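Local coordinates for protein monoacylglycerol lipase (Palaeococcus ferrophilus, PDB 6QE2) that hydrolyses monoacylglycerols, releasing a fatty acid and glycerol, as an archaeal lipase of the alpha/beta-hydrolase superfamily, at residues A[3-8]-A[74-79]; A[16-21]-A[31-36]; A[144-149]-A[158-163]; A[229-234]-A[239-244]. All coordinates share one frame; numbering follows the deposited sequence.

Interaction 1. Residues A[3-8]-A[74-79]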
loop_
_atom_site.group_PDB
_atom_site.type_symbol
_atom_site.label_atom_id
_atom_site.label_comp_id
_atom_site.label_asym_id
_atom_site.label_seq_id
_atom_site.Cartn_x
_atom_site.Cartn_y
_atom_site.Cartn_z
ATOM N N LEU A 3 -6.146 -11.202 -13.673
ATOM C CA LEU A 3 -5.552 -11.105 -12.359
ATOM C C LEU A 3 -6.123 -12.077 -11.367
ATOM O O LEU A 3 -7.156 -12.680 -11.590
ATOM C CB LEU A 3 -5.789 -9.720 -11.787
ATOM C CG LEU A 3 -5.261 -8.500 -12.505
ATOM C CD1 LEU A 3 -5.868 -7.292 -11.823
ATOM C CD2 LEU A 3 -3.756 -8.477 -12.379
ATOM N N TYR A 4 -5.428 -12.212 -10.248
ATOM C CA TYR A 4 -5.916 -13.043 -9.176
ATOM C C TYR A 4 -6.751 -12.099 -8.333
ATOM O O TYR A 4 -6.236 -11.128 -7.788
ATOM C CB TYR A 4 -4.780 -13.617 -8.337
ATOM C CG TYR A 4 -5.252 -14.056 -6.974
ATOM C CD1 TYR A 4 -5.862 -15.288 -6.793
ATOM C CD2 TYR A 4 -5.118 -13.225 -5.876
ATOM C CE1 TYR A 4 -6.310 -15.685 -5.551
ATOM C CE2 TYR A 4 -5.561 -13.615 -4.629
ATOM C CZ TYR A 4 -6.158 -14.846 -4.473
ATOM O OH TYR A 4 -6.600 -15.234 -3.231
ATOM N N ARG A 5 -8.047 -12.368 -8.261
ATOM C CA ARG A 5 -8.963 -11.548 -7.491
ATOM C C ARG A 5 -9.749 -12.452 -6.560
ATOM O O ARG A 5 -10.145 -13.547 -6.947
ATOM C CB ARG A 5 -9.940 -10.821 -8.415
ATOM C CG ARG A 5 -9.300 -9.943 -9.477
ATOM C CD ARG A 5 -10.300 -9.664 -10.586
ATOM N NE ARG A 5 -9.805 -8.712 -11.573
ATOM C CZ ARG A 5 -10.152 -7.432 -11.611
ATOM N NH1 ARG A 5 -10.994 -6.946 -10.711
ATOM N NH2 ARG A 5 -9.657 -6.635 -12.545
ATOM N N ALA A 6 -9.976 -12.002 -5.334
ATOM C CA ALA A 6 -10.730 -12.809 -4.402
ATOM C C ALA A 6 -11.572 -11.965 -3.469
ATOM O O ALA A 6 -11.125 -10.939 -2.989
ATOM C CB ALA A 6 -9.793 -13.680 -3.594
ATOM N N LYS A 7 -12.802 -12.400 -3.238
ATOM C CA LYS A 7 -13.666 -11.699 -2.301
ATOM C C LYS A 7 -13.826 -12.550 -1.050
ATOM O O LYS A 7 -14.072 -13.755 -1.138
ATOM C CB LYS A 7 -15.042 -11.404 -2.912
ATOM C CG LYS A 7 -15.006 -10.504 -4.142
ATOM C CD LYS A 7 -16.409 -10.009 -4.480
ATOM C CE LYS A 7 -17.219 -11.042 -5.231
ATOM N NZ LYS A 7 -18.078 -10.399 -6.264
ATOM N N PHE A 8 -13.710 -11.909 0.114
ATOM C CA PHE A 8 -13.788 -12.588 1.398
ATOM C C PHE A 8 -14.890 -11.957 2.236
ATOM O O PHE A 8 -15.019 -10.731 2.288
ATOM C CB PHE A 8 -12.460 -12.515 2.171
ATOM C CG PHE A 8 -11.290 -13.134 1.451
ATOM C CD1 PHE A 8 -10.421 -12.347 0.714
ATOM C CD2 PHE A 8 -11.054 -14.495 1.524
ATOM C CE1 PHE A 8 -9.341 -12.911 0.055
ATOM C CE2 PHE A 8 -9.979 -15.065 0.867
ATOM C CZ PHE A 8 -9.120 -14.273 0.131
ATOM N N ILE A 74 -14.284 -1.170 -8.255
ATOM C CA ILE A 74 -15.405 -0.339 -7.823
ATOM C C ILE A 74 -16.581 -0.477 -8.791
ATOM O O ILE A 74 -17.745 -0.504 -8.373
ATOM C CB ILE A 74 -14.952 1.123 -7.652
ATOM C CG1 ILE A 74 -13.976 1.232 -6.478
ATOM C CG2 ILE A 74 -16.137 2.049 -7.420
ATOM C CD1 ILE A 74 -13.396 2.613 -6.294
ATOM N N GLU A 75 -16.300 -0.593 -10.091
ATOM C CA GLU A 75 -17.378 -0.834 -11.054
ATOM C C GLU A 75 -18.065 -2.171 -10.794
ATOM O O GLU A 75 -19.296 -2.273 -10.874
ATOM C CB GLU A 75 -16.833 -0.823 -12.484
ATOM C CG GLU A 75 -17.939 -0.966 -13.543
ATOM C CD GLU A 75 -17.437 -0.885 -14.974
ATOM O OE1 GLU A 75 -16.851 0.141 -15.376
ATOM O OE2 GLU A 75 -17.671 -1.864 -15.718
ATOM N N GLU A 76 -17.281 -3.209 -10.487
ATOM C CA GLU A 76 -17.847 -4.524 -10.203
ATOM C C GLU A 76 -18.706 -4.506 -8.947
ATOM O O GLU A 76 -19.781 -5.119 -8.907
ATOM C CB GLU A 76 -16.722 -5.547 -10.051
ATOM C CG GLU A 76 -17.190 -6.934 -9.627
ATOM C CD GLU A 76 -16.032 -7.862 -9.320
ATOM O OE1 GLU A 76 -14.879 -7.497 -9.642
ATOM O OE2 GLU A 76 -16.271 -8.955 -8.762
ATOM N N LEU A 77 -18.243 -3.814 -7.902
ATOM C CA LEU A 77 -18.965 -3.809 -6.637
ATOM C C LEU A 77 -20.236 -2.978 -6.704
ATOM O O LEU A 77 -21.200 -3.269 -5.983
ATOM C CB LEU A 77 -18.065 -3.278 -5.519
ATOM C CG LEU A 77 -16.863 -4.153 -5.161
ATOM C CD1 LEU A 77 -15.999 -3.496 -4.085
ATOM C CD2 LEU A 77 -17.308 -5.543 -4.748
ATOM N N GLY A 78 -20.240 -1.931 -7.516
ATOM C CA GLY A 78 -21.420 -1.098 -7.650
ATOM C C GLY A 78 -21.640 -0.162 -6.479
ATOM O O GLY A 78 -22.701 0.440 -6.348
ATOM N N GLU A 79 -20.612 0.018 -5.616
ATOM C CA GLU A 79 -20.750 0.900 -4.467
ATOM C C GLU A 79 -19.369 1.407 -4.094
ATOM O O GLU A 79 -18.367 0.883 -4.583
ATOM C CB GLU A 79 -21.424 0.178 -3.297
ATOM C CG GLU A 79 -20.649 -0.984 -2.780
ATOM C CD GLU A 79 -21.396 -1.688 -1.652
ATOM O OE1 GLU A 79 -22.382 -2.384 -1.946
ATOM O OE2 GLU A 79 -20.990 -1.537 -0.453
#
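The guanidinium of Arg5 and the carboxylate of Glu76 meet obliquely, their planes 44° apart, and the two side chains run antiparallel alongside one another without forming a salt bridge. Arg5 NH1 stays 4.1 Å from Glu76 OE1. What couples them is Tyr44 OH, hydrogen-bonded to both of those atoms, while Arg5 NH2 bonds Ser72 OG. The setting is the edge of the alpha/beta-hydrolase sheet: 3-8 carries an outermost strand, 5-8, and 74-79 holds the last turn of helix 63-77, ended at Gly78.

In Glu76, CG anti to the backbone N (chi1 175°) and an extended chain carry the carboxylate toward the strand, where OE1 meets Tyr44 OH and OE2 meets Lys7. Lys7 approaches from the opposite direction. Its side chain also touches Trp15 and Tyr44, and bends near the end. All three charged residues are exposed, so their mutual pull is probably softened by solvent. The one salt bridge between the segments, Lys7 NZ to Glu76 OE2 at 3.4 Å, includes only a weak hydrogen bond.

Interaction 2. Residues A[16-21]-A[31-36]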
loop_
_atom_site.group_PDB
_atom_site.type_symbol
_atom_site.label_atom_id
_atom_site.label_comp_id
_atom_site.label_asym_id
_atom_site.label_seq_id
_atom_site.Cartn_x
_atom_site.Cartn_y
_atom_site.Cartn_z
ATOM N N VAL A 16 -13.943 -3.322 1.690
ATOM C CA VAL A 16 -12.618 -2.775 1.881
ATOM C C VAL A 16 -11.780 -3.407 0.780
ATOM O O VAL A 16 -11.740 -4.615 0.659
ATOM C CB VAL A 16 -11.987 -3.114 3.234
ATOM C CG1 VAL A 16 -10.570 -2.584 3.280
ATOM C CG2 VAL A 16 -12.782 -2.509 4.364
ATOM N N VAL A 17 -11.160 -2.578 -0.045
ATOM C CA VAL A 17 -10.305 -3.063 -1.113
ATOM C C VAL A 17 -8.883 -3.053 -0.588
ATOM O O VAL A 17 -8.405 -2.039 -0.127
ATOM C CB VAL A 17 -10.389 -2.196 -2.373
ATOM C CG1 VAL A 17 -9.421 -2.708 -3.418
ATOM C CG2 VAL A 17 -11.799 -2.195 -2.925
ATOM N N LEU A 18 -8.228 -4.199 -0.666
ATOM C CA LEU A 18 -6.874 -4.354 -0.176
ATOM C C LEU A 18 -5.852 -4.228 -1.292
ATOM O O LEU A 18 -5.928 -4.927 -2.279
ATOM C CB LEU A 18 -6.725 -5.711 0.500
ATOM C CG LEU A 18 -5.297 -6.109 0.845
ATOM C CD1 LEU A 18 -4.917 -5.510 2.181
ATOM C CD2 LEU A 18 -5.146 -7.612 0.878
ATOM N N VAL A 19 -4.888 -3.340 -1.102
ATOM C CA VAL A 19 -3.856 -3.070 -2.090
ATOM C C VAL A 19 -2.476 -3.310 -1.478
ATOM O O VAL A 19 -2.011 -2.525 -0.670
ATOM C CB VAL A 19 -3.978 -1.625 -2.596
ATOM C CG1 VAL A 19 -3.033 -1.375 -3.747
ATOM C CG2 VAL A 19 -5.406 -1.336 -3.012
ATOM N N HIS A 20 -1.834 -4.414 -1.879
ATOM C CA HIS A 20 -0.529 -4.803 -1.325
ATOM C C HIS A 20 0.591 -3.951 -1.938
ATOM O O HIS A 20 0.367 -3.102 -2.792
ATOM C CB HIS A 20 -0.267 -6.323 -1.516
ATOM C CG HIS A 20 -0.037 -6.772 -2.940
ATOM N ND1 HIS A 20 1.131 -6.462 -3.631
ATOM C CD2 HIS A 20 -0.786 -7.516 -3.784
ATOM C CE1 HIS A 20 1.076 -6.985 -4.838
ATOM N NE2 HIS A 20 -0.073 -7.639 -4.959
ATOM N N GLY A 21 1.803 -4.199 -1.434
ATOM C CA GLY A 21 2.968 -3.407 -1.780
ATOM C C GLY A 21 3.899 -4.142 -2.746
ATOM O O GLY A 21 3.604 -5.225 -3.252
ATOM N N LYS A 31 -4.581 -12.342 8.406
ATOM C CA LYS A 31 -5.031 -11.924 9.730
ATOM C C LYS A 31 -5.955 -10.714 9.646
ATOM O O LYS A 31 -7.032 -10.697 10.255
ATOM C CB LYS A 31 -3.823 -11.627 10.622
ATOM C CG LYS A 31 -4.172 -11.225 12.051
ATOM C CD LYS A 31 -4.793 -12.390 12.808
ATOM C CE LYS A 31 -4.904 -12.091 14.296
ATOM N NZ LYS A 31 -5.284 -13.310 15.065
ATOM N N LEU A 32 -5.559 -9.691 8.881
ATOM C CA LEU A 32 -6.390 -8.494 8.770
ATOM C C LEU A 32 -7.706 -8.796 8.067
ATOM O O LEU A 32 -8.757 -8.268 8.452
ATOM C CB LEU A 32 -5.632 -7.385 8.035
ATOM C CG LEU A 32 -6.422 -6.107 7.734
ATOM C CD1 LEU A 32 -6.863 -5.390 9.010
ATOM C CD2 LEU A 32 -5.586 -5.172 6.860
ATOM N N ILE A 33 -7.668 -9.622 7.019
ATOM C CA ILE A 33 -8.891 -9.988 6.311
ATOM C C ILE A 33 -9.857 -10.681 7.261
ATOM O O ILE A 33 -11.056 -10.378 7.286
ATOM C CB ILE A 33 -8.566 -10.879 5.098
ATOM C CG1 ILE A 33 -7.815 -10.080 4.032
ATOM C CG2 ILE A 33 -9.841 -11.485 4.513
ATOM C CD1 ILE A 33 -7.157 -10.956 2.984
ATOM N N GLU A 34 -9.341 -11.612 8.066
ATOM C CA GLU A 34 -10.185 -12.338 9.009
ATOM C C GLU A 34 -10.815 -11.390 10.024
ATOM O O GLU A 34 -12.011 -11.496 10.326
ATOM C CB GLU A 34 -9.351 -13.408 9.717
ATOM C CG GLU A 34 -10.098 -14.256 10.739
ATOM C CD GLU A 34 -9.253 -15.407 11.267
ATOM O OE1 GLU A 34 -8.395 -15.175 12.147
ATOM O OE2 GLU A 34 -9.433 -16.544 10.784
ATOM N N LEU A 35 -10.026 -10.452 10.554
ATOM C CA LEU A 35 -10.561 -9.494 11.516
ATOM C C LEU A 35 -11.611 -8.589 10.878
ATOM O O LEU A 35 -12.659 -8.325 11.476
ATOM C CB LEU A 35 -9.426 -8.668 12.125
ATOM C CG LEU A 35 -8.461 -9.421 13.048
ATOM C CD1 LEU A 35 -7.248 -8.561 13.414
ATOM C CD2 LEU A 35 -9.153 -9.937 14.302
ATOM N N LEU A 36 -11.354 -8.108 9.660
ATOM C CA LEU A 36 -12.330 -7.252 8.989
ATOM C C LEU A 36 -13.623 -8.001 8.694
ATOM O O LEU A 36 -14.714 -7.440 8.835
ATOM C CB LEU A 36 -11.747 -6.688 7.696
ATOM C CG LEU A 36 -10.640 -5.657 7.873
ATOM C CD1 LEU A 36 -10.014 -5.314 6.523
ATOM C CD2 LEU A 36 -11.200 -4.417 8.535
#
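A beta-alpha-beta unit of the alpha/beta-hydrolase fold brings these segments together: strand 15-19 runs inside the central sheet, helix 30-38 lies over one face of it, and strand 42-46 completes the crossover beside strand 15-19. The contact is wholly apolar, with no hydrogen bond between the segments, and its touching residues are all buried. Val16 and Leu18, two apart on the strand, both point toward the helix. Val16 sends CG1 to CD1 of Leu36, 4.3 Å away. One helical turn earlier, Ile33 brings its CD1 within 4.4 Å of CD2 of Leu18. The two meetings are methyl to methyl, at ordinary van der Waals range.

Leu18 has CG anti to the backbone N (chi1 170°), which swings the branched end toward the helix; Ile33 leaves its backbone at a slant, and the far end of its chain comes near. Phe84 of the neighbouring strand 82-86 lies against Val16, Leu18 and Leu32, while Val43 backs Ile33 and Leu36. Leu36 also packs on Val250 and Leu253 of helix 242-256, so this layer is shared by two helices.

Beyond the strand comes a His-Gly pair, as in related lipases, where the loop after this strand contributes to the oxyanion hole; a like role here is probable. His20 NE2 accepts a hydrogen bond from the backbone N of Trp48, and ND1 donates to Gly21 O at 2.8 Å, the acceptor lying in the imidazole plane.

Interaction 3. Residues A[144-149]-A[158-163]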
loop_
_atom_site.group_PDB
_atom_site.type_symbol
_atom_site.label_atom_id
_atom_site.label_comp_id
_atom_site.label_asym_id
_atom_site.label_seq_id
_atom_site.Cartn_x
_atom_site.Cartn_y
_atom_site.Cartn_z
ATOM N N LEU A 144 15.752 -3.894 -1.508
ATOM C CA LEU A 144 15.207 -4.001 -0.162
ATOM C C LEU A 144 16.050 -4.927 0.707
ATOM O O LEU A 144 16.425 -6.026 0.288
ATOM C CB LEU A 144 13.771 -4.521 -0.234
ATOM C CG LEU A 144 13.207 -5.227 1.002
ATOM C CD1 LEU A 144 12.900 -4.231 2.091
ATOM C CD2 LEU A 144 11.967 -6.027 0.641
ATOM N N ASP A 145 16.334 -4.476 1.930
ATOM C CA ASP A 145 16.931 -5.324 2.952
ATOM C C ASP A 145 15.800 -5.921 3.780
ATOM O O ASP A 145 15.175 -5.190 4.567
ATOM C CB ASP A 145 17.874 -4.518 3.839
ATOM C CG ASP A 145 18.613 -5.375 4.852
ATOM O OD1 ASP A 145 18.275 -6.568 5.011
ATOM O OD2 ASP A 145 19.533 -4.842 5.511
ATOM N N PRO A 146 15.522 -7.224 3.677
ATOM C CA PRO A 146 14.371 -7.785 4.405
ATOM C C PRO A 146 14.469 -7.628 5.908
ATOM O O PRO A 146 13.435 -7.586 6.581
ATOM C CB PRO A 146 14.381 -9.266 3.994
ATOM C CG PRO A 146 15.123 -9.297 2.694
ATOM C CD PRO A 146 16.176 -8.229 2.820
ATOM N N LYS A 147 15.679 -7.512 6.459
ATOM C CA LYS A 147 15.823 -7.316 7.896
ATOM C C LYS A 147 15.234 -5.989 8.358
ATOM O O LYS A 147 15.009 -5.804 9.560
ATOM C CB LYS A 147 17.298 -7.409 8.282
ATOM C CG LYS A 147 17.850 -8.820 8.229
ATOM C CD LYS A 147 19.349 -8.843 8.483
ATOM C CE LYS A 147 20.084 -8.097 7.382
ATOM N NZ LYS A 147 20.197 -8.920 6.139
ATOM N N LEU A 148 15.006 -5.057 7.440
ATOM C CA LEU A 148 14.416 -3.769 7.768
ATOM C C LEU A 148 12.893 -3.799 7.731
ATOM O O LEU A 148 12.259 -2.769 7.987
ATOM C CB LEU A 148 14.925 -2.715 6.781
ATOM C CG LEU A 148 16.387 -2.290 6.922
ATOM C CD1 LEU A 148 16.735 -1.228 5.885
ATOM C CD2 LEU A 148 16.701 -1.822 8.335
ATOM N N LEU A 149 12.297 -4.950 7.419
ATOM C CA LEU A 149 10.844 -5.036 7.299
ATOM C C LEU A 149 10.146 -5.071 8.651
ATOM O O LEU A 149 9.102 -4.434 8.825
ATOM C CB LEU A 149 10.461 -6.275 6.494
ATOM C CG LEU A 149 10.774 -6.240 5.003
ATOM C CD1 LEU A 149 10.527 -7.618 4.424
ATOM C CD2 LEU A 149 9.912 -5.205 4.307
ATOM N N ARG A 158 9.770 -15.583 7.186
ATOM C CA ARG A 158 8.643 -15.993 6.366
ATOM C C ARG A 158 8.644 -15.261 5.028
ATOM O O ARG A 158 8.389 -15.853 3.995
ATOM C CB ARG A 158 7.329 -15.731 7.094
ATOM C CG ARG A 158 7.002 -16.762 8.148
ATOM C CD ARG A 158 5.533 -16.740 8.505
ATOM N NE ARG A 158 5.194 -15.615 9.357
ATOM C CZ ARG A 158 5.468 -15.555 10.652
ATOM N NH1 ARG A 158 6.094 -16.557 11.245
ATOM N NH2 ARG A 158 5.116 -14.491 11.354
ATOM N N TYR A 159 8.934 -13.971 5.064
ATOM C CA TYR A 159 8.972 -13.148 3.866
ATOM C C TYR A 159 10.016 -13.671 2.912
ATOM O O TYR A 159 9.780 -13.805 1.724
ATOM C CB TYR A 159 9.302 -11.714 4.250
ATOM C CG TYR A 159 9.320 -10.707 3.124
ATOM C CD1 TYR A 159 8.173 -10.035 2.753
ATOM C CD2 TYR A 159 10.491 -10.402 2.464
ATOM C CE1 TYR A 159 8.188 -9.099 1.743
ATOM C CE2 TYR A 159 10.516 -9.466 1.456
ATOM C CZ TYR A 159 9.359 -8.817 1.099
ATOM O OH TYR A 159 9.380 -7.890 0.094
ATOM N N ILE A 160 11.181 -13.978 3.457
ATOM C CA ILE A 160 12.283 -14.483 2.665
ATOM C C ILE A 160 11.976 -15.827 2.039
ATOM O O ILE A 160 12.363 -16.091 0.919
ATOM C CB ILE A 160 13.546 -14.619 3.528
ATOM C CG1 ILE A 160 14.116 -13.239 3.827
ATOM C CG2 ILE A 160 14.580 -15.475 2.828
ATOM C CD1 ILE A 160 14.952 -13.201 5.081
ATOM N N GLU A 161 11.265 -16.666 2.769
ATOM C CA GLU A 161 10.947 -18.001 2.291
ATOM C C GLU A 161 9.677 -18.102 1.464
ATOM O O GLU A 161 9.417 -19.124 0.852
ATOM C CB GLU A 161 10.883 -18.957 3.466
ATOM C CG GLU A 161 12.221 -19.113 4.153
ATOM C CD GLU A 161 12.126 -19.898 5.430
ATOM O OE1 GLU A 161 11.013 -20.028 5.968
ATOM O OE2 GLU A 161 13.167 -20.389 5.895
ATOM N N ASP A 162 8.891 -17.038 1.448
ATOM C CA ASP A 162 7.658 -17.029 0.680
ATOM C C ASP A 162 8.003 -17.095 -0.793
ATOM O O ASP A 162 8.654 -16.208 -1.309
ATOM C CB ASP A 162 6.883 -15.747 0.983
ATOM C CG ASP A 162 5.453 -15.790 0.503
ATOM O OD1 ASP A 162 5.183 -16.415 -0.528
ATOM O OD2 ASP A 162 4.602 -15.176 1.156
ATOM N N PRO A 163 7.540 -18.127 -1.489
ATOM C CA PRO A 163 7.830 -18.267 -2.918
ATOM C C PRO A 163 7.117 -17.262 -3.820
ATOM O O PRO A 163 7.509 -17.115 -4.963
ATOM C CB PRO A 163 7.359 -19.687 -3.235
ATOM C CG PRO A 163 6.351 -19.989 -2.201
ATOM C CD PRO A 163 6.805 -19.289 -0.967
#
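Leu149 crosses the Tyr159 side chain at about a right angle and sets its CD1 methyl over one face of the phenol ring, a CH-pi contact in the region inserted over the alpha/beta-hydrolase core, where such lipases carry their cap. CD1 lies 3.4 Å from the ring centroid and only 10° off the normal, so the methyl sits almost over the middle of the ring. Leu144 points against the direction of the phenol, its CD2 meeting the hydroxyl end obliquely to the ring plane. CD2 is 3.2 Å from Tyr159 OH, a tight fit, and 3.8 Å from CE2.

With chi1 at -177° the phenol swings away from its own backbone nitrogen and off helix 153-161 toward the loop. Its hydroxyl is hydrogen-bonded to a bound glycerol, probably carried over from crystallisation, and Leu149 also touches the probable Ser-His-Asp triad, so this packing borders the likely active site. Putting an alanine at Tyr159 is likely to leave Leu149 CD1 and Leu144 CD2 without their shared partner and open a gap between loop and helix.

Within the loop, Asp145 OD1 accepts a hydrogen bond from the backbone N of Lys147, from above the carboxylate plane, an Asx turn at the start of the 3-10 segment 146-148. Toward the exposed side, Pro146 lays its ring carbon CB 4.0 Å from CG1 of Ile160.

Interaction 4. Residues A[229-234]-A[239-244]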
loop_
_atom_site.group_PDB
_atom_site.type_symbol
_atom_site.label_atom_id
_atom_site.label_comp_id
_atom_site.label_asym_id
_atom_site.label_seq_id
_atom_site.Cartn_x
_atom_site.Cartn_y
_atom_site.Cartn_z
ATOM N N LYS A 229 5.733 3.601 18.068
ATOM C CA LYS A 229 7.103 3.906 18.454
ATOM C C LYS A 229 7.986 2.668 18.376
ATOM O O LYS A 229 7.704 1.646 19.011
ATOM C CB LYS A 229 7.118 4.483 19.866
ATOM C CG LYS A 229 8.507 4.859 20.363
ATOM C CD LYS A 229 8.438 5.433 21.766
ATOM C CE LYS A 229 9.823 5.810 22.269
ATOM N NZ LYS A 229 10.473 6.802 21.372
ATOM N N GLY A 230 9.049 2.759 17.580
ATOM C CA GLY A 230 10.013 1.696 17.440
ATOM C C GLY A 230 9.737 0.705 16.330
ATOM O O GLY A 230 10.644 -0.042 15.952
ATOM N N ALA A 231 8.521 0.677 15.791
ATOM C CA ALA A 231 8.193 -0.304 14.768
ATOM C C ALA A 231 8.942 -0.010 13.474
ATOM O O ALA A 231 9.285 1.136 13.173
ATOM C CB ALA A 231 6.684 -0.329 14.509
ATOM N N TYR A 232 9.201 -1.070 12.712
ATOM C CA TYR A 232 9.847 -0.972 11.412
ATOM C C TYR A 232 8.781 -0.735 10.335
ATOM O O TYR A 232 7.693 -0.218 10.611
ATOM C CB TYR A 232 10.659 -2.242 11.133
ATOM C CG TYR A 232 11.933 -2.380 11.944
ATOM C CD1 TYR A 232 12.301 -1.419 12.873
ATOM C CD2 TYR A 232 12.768 -3.476 11.768
ATOM C CE1 TYR A 232 13.465 -1.552 13.613
ATOM C CE2 TYR A 232 13.935 -3.613 12.498
ATOM C CZ TYR A 232 14.278 -2.655 13.418
ATOM O OH TYR A 232 15.442 -2.792 14.147
ATOM N N HIS A 233 9.097 -1.108 9.090
ATOM C CA HIS A 233 8.228 -0.834 7.947
ATOM C C HIS A 233 6.918 -1.610 8.029
ATOM O O HIS A 233 5.848 -1.070 7.723
ATOM C CB HIS A 233 8.979 -1.174 6.663
ATOM C CG HIS A 233 8.214 -0.896 5.404
ATOM N ND1 HIS A 233 7.791 0.368 5.052
ATOM C CD2 HIS A 233 7.821 -1.718 4.401
ATOM C CE1 HIS A 233 7.163 0.311 3.889
ATOM N NE2 HIS A 233 7.164 -0.945 3.476
ATOM N N GLU A 234 6.981 -2.877 8.423
ATOM C CA GLU A 234 5.786 -3.705 8.573
ATOM C C GLU A 234 5.416 -3.745 10.049
ATOM O O GLU A 234 6.132 -4.340 10.860
ATOM C CB GLU A 234 6.016 -5.107 8.022
ATOM C CG GLU A 234 6.144 -5.126 6.519
ATOM C CD GLU A 234 6.290 -6.517 5.950
ATOM O OE1 GLU A 234 6.248 -7.494 6.727
ATOM O OE2 GLU A 234 6.452 -6.632 4.719
ATOM N N PRO A 239 6.172 -7.362 17.333
ATOM C CA PRO A 239 5.922 -7.973 18.648
ATOM C C PRO A 239 5.202 -7.050 19.587
ATOM O O PRO A 239 4.257 -7.473 20.261
ATOM C CB PRO A 239 7.345 -8.294 19.148
ATOM C CG PRO A 239 8.210 -8.354 17.857
ATOM C CD PRO A 239 7.631 -7.229 17.058
ATOM N N GLU A 240 5.566 -5.783 19.582
ATOM C CA GLU A 240 4.951 -4.820 20.486
ATOM C C GLU A 240 3.631 -4.301 19.945
ATOM O O GLU A 240 2.664 -4.155 20.701
ATOM C CB GLU A 240 5.921 -3.661 20.728
ATOM C CG GLU A 240 5.377 -2.586 21.622
ATOM C CD GLU A 240 6.381 -1.501 21.918
ATOM O OE1 GLU A 240 7.515 -1.540 21.355
ATOM O OE2 GLU A 240 6.030 -0.578 22.697
ATOM N N TRP A 241 3.525 -4.099 18.626
ATOM C CA TRP A 241 2.440 -3.302 18.087
ATOM C C TRP A 241 1.486 -4.020 17.127
ATOM O O TRP A 241 0.475 -3.421 16.739
ATOM C CB TRP A 241 3.047 -2.105 17.339
ATOM C CG TRP A 241 3.773 -1.159 18.203
ATOM C CD1 TRP A 241 5.085 -0.837 18.144
ATOM C CD2 TRP A 241 3.201 -0.347 19.227
ATOM N NE1 TRP A 241 5.373 0.140 19.079
ATOM C CE2 TRP A 241 4.230 0.467 19.744
ATOM C CE3 TRP A 241 1.910 -0.211 19.736
ATOM C CZ2 TRP A 241 4.014 1.364 20.767
ATOM C CZ3 TRP A 241 1.681 0.695 20.737
ATOM C CH2 TRP A 241 2.736 1.469 21.255
ATOM N N GLY A 242 1.779 -5.259 16.735
ATOM C CA GLY A 242 1.032 -5.908 15.649
ATOM C C GLY A 242 -0.445 -5.994 15.954
ATOM O O GLY A 242 -1.277 -5.656 15.117
ATOM N N GLU A 243 -0.787 -6.320 17.208
ATOM C CA GLU A 243 -2.196 -6.482 17.546
ATOM C C GLU A 243 -2.906 -5.136 17.619
ATOM O O GLU A 243 -4.030 -4.974 17.121
ATOM C CB GLU A 243 -2.335 -7.229 18.871
ATOM C CG GLU A 243 -3.777 -7.602 19.079
ATOM C CD GLU A 243 -4.069 -8.014 20.512
ATOM O OE1 GLU A 243 -3.169 -8.583 21.153
ATOM O OE2 GLU A 243 -5.170 -7.702 20.997
ATOM N N GLU A 244 -2.247 -4.153 18.211
ATOM C CA GLU A 244 -2.784 -2.801 18.300
ATOM C C GLU A 244 -2.979 -2.183 16.922
ATOM O O GLU A 244 -3.945 -1.464 16.684
ATOM C CB GLU A 244 -1.886 -1.917 19.167
ATOM C CG GLU A 244 -2.517 -0.593 19.571
ATOM C CD GLU A 244 -1.888 -0.009 20.824
ATOM O OE1 GLU A 244 -1.237 -0.770 21.570
ATOM O OE2 GLU A 244 -2.046 1.205 21.068
HETATM O O HOH W 1 9.336 0.003 21.042
#
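Lys229 O is gripped twice: by the indole N-H of Trp241 and by a water. This ties the loop after the last strand of the alpha/beta-hydrolase sheet to the start of helix 242-256. The NE1 bond is 2.8 Å long and fairly straight at 158°; the oxygen lies near the indole plane, at the ring edge, while NE1 stands above the carbonyl plane. The water donates to Lys229 O at 3.1 Å; its link to Glu240 OE1 is too short to trust. OE1 has a firmer partner in Arg151, through a salt bridge.

The same loop carries His233, hydrogen-bonded to Ser87 and Asp203 in what is probably the catalytic triad. Glu240 CG sits over one indole face, off its centre, near the ring's margin. A leucine in place of Trp241 would probably leave Lys229 O without its N-H donor and the loop less firmly tied to the helix. Beside that bond, Ala231 CB packs obliquely against Trp241 CD1 at 4.0 Å.

Interaction 2 is the buried one, purely apolar and set between strand and helix, while interaction 1 is a surface contact of charged side chains. The two reach the same sheet, with interaction 2 nested along the chain inside the loop closed by interaction 1, and they touch where Phe8 CB packs on Ile33 CG2, 3.7 Å apart. Interactions 3 and 4 are partly buried and lie on the side of the probable triad, one held by an aromatic face, the other by an indole N-H. They meet directly, Leu149 O lying 2.7 Å from Glu234 N in a probable hydrogen bond. Interactions 1 and 4 lie farthest apart, their centres about 30 Å from each other.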